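Local coordinates for protein MOSUB1, transcription cofactor (Magnaporthe oryzae, PDB 4AGH) that binds single-stranded DNA and, as a member of the PC4 family of transcriptional coactivators, probably acts as a transcription cofactor in the nucleus, at residues P47-S52 with V57-F62. Sequence-based numbering, arbitrary orientation.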
ATOM      1  N   PRO A  47     -10.794  -7.484   9.720  1.00 17.95           N
ATOM      2  CA  PRO A  47      -9.631  -8.353   9.518  1.00 20.70           C
ATOM      3  C   PRO A  47      -8.376  -7.548   9.176  1.00 23.61           C
ATOM      4  O   PRO A  47      -8.458  -6.540   8.469  1.00 22.07           O
ATOM      5  CB  PRO A  47     -10.049  -9.224   8.322  1.00 20.15           C
ATOM      6  CG  PRO A  47     -10.974  -8.362   7.547  1.00 23.69           C
ATOM      7  CD  PRO A  47     -11.729  -7.530   8.581  1.00 20.78           C
ATOM      8  N   PHE A  48      -7.230  -7.993   9.681  1.00 19.62           N
ATOM      9  CA  PHE A  48      -5.964  -7.345   9.337  1.00 17.87           C
ATOM     10  C   PHE A  48      -4.782  -8.299   9.355  1.00 17.99           C
ATOM     11  O   PHE A  48      -4.837  -9.374   9.960  1.00 21.26           O
ATOM     12  CB  PHE A  48      -5.691  -6.146  10.255  1.00 17.32           C
ATOM     13  CG  PHE A  48      -5.212  -6.521  11.635  1.00 22.18           C
ATOM     14  CD1 PHE A  48      -6.115  -6.849  12.633  1.00 24.40           C
ATOM     15  CD2 PHE A  48      -3.855  -6.520  11.937  1.00 22.63           C
ATOM     16  CE1 PHE A  48      -5.672  -7.176  13.909  1.00 30.16           C
ATOM     17  CE2 PHE A  48      -3.405  -6.847  13.213  1.00 23.51           C
ATOM     18  CZ  PHE A  48      -4.314  -7.176  14.200  1.00 27.80           C
ATOM     19  N   TRP A  49      -3.714  -7.879   8.677  1.00 17.91           N
ATOM     20  CA  TRP A  49      -2.471  -8.628   8.581  1.00 21.83           C
ATOM     21  C   TRP A  49      -1.346  -7.680   8.988  1.00 18.79           C
ATOM     22  O   TRP A  49      -1.360  -6.508   8.619  1.00 22.14           O
ATOM     23  CB  TRP A  49      -2.247  -9.103   7.140  1.00 22.09           C
ATOM     24  CG  TRP A  49      -3.263 -10.112   6.681  1.00 22.39           C
ATOM     25  CD1 TRP A  49      -3.116 -11.468   6.658  1.00 29.32           C
ATOM     26  CD2 TRP A  49      -4.588  -9.839   6.191  1.00 21.42           C
ATOM     27  NE1 TRP A  49      -4.267 -12.060   6.184  1.00 30.49           N
ATOM     28  CE2 TRP A  49      -5.179 -11.085   5.888  1.00 28.36           C
ATOM     29  CE3 TRP A  49      -5.320  -8.667   5.975  1.00 22.10           C
ATOM     30  CZ2 TRP A  49      -6.481 -11.186   5.382  1.00 31.87           C
ATOM     31  CZ3 TRP A  49      -6.609  -8.773   5.474  1.00 25.53           C
ATOM     32  CH2 TRP A  49      -7.176 -10.024   5.184  1.00 25.40           C
ATOM     33  N   GLU A  50      -0.397  -8.162   9.780  1.00 20.66           N
ATOM     34  CA  GLU A  50       0.728  -7.316  10.159  1.00 21.17           C
ATOM     35  C   GLU A  50       1.824  -7.372   9.099  1.00 22.15           C
ATOM     36  O   GLU A  50       2.190  -8.456   8.635  1.00 26.08           O
ATOM     37  CB  GLU A  50       1.299  -7.749  11.519  1.00 24.97           C
ATOM     38  CG  GLU A  50       0.279  -7.708  12.637  1.00 31.09           C
ATOM     39  CD  GLU A  50       0.857  -8.126  13.981  1.00 46.99           C
ATOM     40  OE1 GLU A  50       2.097  -8.220  14.109  1.00 53.33           O
ATOM     41  OE2 GLU A  50       0.064  -8.364  14.913  1.00 49.88           O
ATOM     42  N   ILE A  51       2.354  -6.211   8.730  1.00 20.07           N
ATOM     43  CA  ILE A  51       3.478  -6.163   7.802  1.00 20.29           C
ATOM     44  C   ILE A  51       4.750  -5.644   8.467  1.00 26.13           C
ATOM     45  O   ILE A  51       5.809  -5.582   7.838  1.00 24.12           O
ATOM     46  CB  ILE A  51       3.131  -5.371   6.511  1.00 18.30           C
ATOM     47  CG1 ILE A  51       2.826  -3.907   6.823  1.00 20.35           C
ATOM     48  CG2 ILE A  51       1.974  -6.057   5.777  1.00 22.21           C
ATOM     49  CD1 ILE A  51       2.715  -3.021   5.546  1.00 23.13           C
ATOM     50  N   SER A  52       4.632  -5.292   9.747  1.00 22.64           N
ATOM     51  CA  SER A  52       5.782  -5.033  10.612  1.00 24.99           C
ATOM     52  C   SER A  52       5.244  -4.925  12.031  1.00 26.53           C
ATOM     53  O   SER A  52       4.073  -5.195  12.262  1.00 26.03           O
ATOM     54  CB  SER A  52       6.505  -3.746  10.213  1.00 28.86           C
ATOM     55  OG  SER A  52       5.724  -2.610  10.530  1.00 27.73           O
ATOM     56  N   VAL A  57      -2.021  -4.119   7.232  1.00 16.14           N
ATOM     57  CA  VAL A  57      -2.934  -3.974   6.104  1.00 12.86           C
ATOM     58  C   VAL A  57      -4.251  -4.626   6.531  1.00 16.97           C
ATOM     59  O   VAL A  57      -4.261  -5.757   6.999  1.00 19.68           O
ATOM     60  CB  VAL A  57      -2.400  -4.616   4.819  1.00 17.82           C
ATOM     61  CG1 VAL A  57      -3.396  -4.402   3.683  1.00 14.86           C
ATOM     62  CG2 VAL A  57      -1.063  -3.999   4.456  1.00 21.08           C
ATOM     63  N   GLY A  58      -5.348  -3.900   6.405  1.00 18.99           N
ATOM     64  CA  GLY A  58      -6.623  -4.429   6.851  1.00 18.27           C
ATOM     65  C   GLY A  58      -7.696  -4.074   5.856  1.00 25.13           C
ATOM     66  O   GLY A  58      -7.448  -3.313   4.930  1.00 21.00           O
ATOM     67  N   ILE A  59      -8.882  -4.642   6.035  1.00 17.36           N
ATOM     68  CA  ILE A  59     -10.007  -4.310   5.174  1.00 18.34           C
ATOM     69  C   ILE A  59     -11.149  -3.799   6.029  1.00 18.84           C
ATOM     70  O   ILE A  59     -11.578  -4.480   6.971  1.00 16.49           O
ATOM     71  CB  ILE A  59     -10.486  -5.540   4.384  1.00 21.81           C
ATOM     72  CG1 ILE A  59      -9.357  -6.055   3.485  1.00 22.00           C
ATOM     73  CG2 ILE A  59     -11.697  -5.190   3.541  1.00 18.60           C
ATOM     74  CD1 ILE A  59      -9.613  -7.447   2.950  1.00 20.77           C
ATOM     75  N   SER A  60     -11.635  -2.604   5.697  1.00 16.95           N
ATOM     76  CA  SER A  60     -12.761  -1.996   6.396  1.00 19.71           C
ATOM     77  C   SER A  60     -13.906  -1.804   5.419  1.00 21.82           C
ATOM     78  O   SER A  60     -13.715  -1.848   4.203  1.00 23.43           O
ATOM     79  CB  SER A  60     -12.357  -0.640   6.992  1.00 23.23           C
ATOM     80  OG  SER A  60     -12.120   0.327   5.969  1.00 22.68           O
ATOM     81  N   GLN A  61     -15.110  -1.598   5.942  1.00 19.31           N
ATOM     82  CA  GLN A  61     -16.237  -1.397   5.072  1.00 21.13           C
ATOM     83  C   GLN A  61     -16.997  -0.169   5.530  1.00 35.47           C
ATOM     84  O   GLN A  61     -17.300  -0.013   6.719  1.00 36.09           O
ATOM     85  CB  GLN A  61     -17.134  -2.636   5.096  1.00 27.92           C
ATOM     86  CG  GLN A  61     -18.186  -2.675   4.018  1.00 34.45           C
ATOM     87  CD  GLN A  61     -18.940  -3.988   4.014  1.00 36.47           C
ATOM     88  OE1 GLN A  61     -19.934  -4.145   4.719  1.00 36.93           O
ATOM     89  NE2 GLN A  61     -18.461  -4.946   3.224  1.00 28.60           N
ATOM     90  N   PHE A  62     -17.295   0.707   4.578  1.00 27.72           N
ATOM     91  CA  PHE A  62     -18.030   1.935   4.875  1.00 31.58           C
ATOM     92  C   PHE A  62     -19.074   2.163   3.802  1.00 37.18           C
ATOM     93  O   PHE A  62     -18.737   2.249   2.621  1.00 36.16           O
ATOM     94  CB  PHE A  62     -17.061   3.120   4.949  1.00 33.32           C
ATOM     95  CG  PHE A  62     -17.715   4.420   5.342  1.00 46.33           C
ATOM     96  CD1 PHE A  62     -17.934   4.725   6.675  1.00 51.76           C
ATOM     97  CD2 PHE A  62     -18.103   5.336   4.378  1.00 58.60           C
ATOM     98  CE1 PHE A  62     -18.533   5.920   7.041  1.00 62.09           C
ATOM     99  CE2 PHE A  62     -18.703   6.535   4.738  1.00 62.69           C
ATOM    100  CZ  PHE A  62     -18.917   6.826   6.071  1.00 65.67           C
TER
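Trp49 and Val57 form a hydrogen-bonded pair in an antiparallel β-hairpin, where strand 47-50 lies against strand 55-62 in the curved antiparallel sheet of the PC4 fold. Both backbone bonds of this pair are 2.8 Å long: Trp49 N donates to Val57 O, and Val57 N donates to Trp49 O. A third rung, from Ile59 N to Pro47 O at 3.1 Å, continues the ladder. Proline is tolerated at this position because its carbonyl alone takes part in the bonding with the partner strand, so the missing hydrogen on its ring nitrogen costs nothing here. Between these bonds Phe48 and Gly58 form a non-hydrogen-bonded pair with their CA atoms only 3.9 Å apart; lacking a side chain, Gly58 lets the backbones close up, and its CA comes within 3.2 Å of Pro47 O. The ring of Phe48 leads away from Gly58 and makes a cation-π contact with Arg56, earlier on the same partner strand.

The face bearing Trp49 and Val57 is apolar, and the second subunit covers it: Ala103 of that subunit packs on Trp49 and its Phe97 on Val57. Branched Val57 fills its place by turning CG2 to Ile51, whose CG2 lies 3.9 Å away, while Ile68 and Ile70 of strand 65-76 also touch it in the same chain. The broad indole of Trp49 reaches past Val57 to Ile59. With CG beside its own backbone N (chi1 -66°), the indole presents its six-membered ring to the neighbouring strand, and Ile59 CD1 meets its edge at CZ3, 4.1 Å away. Val57 O, already the acceptor for Trp49 N, also lies at this edge, in the plane of the indole and 3.3 Å from Trp49 CE3.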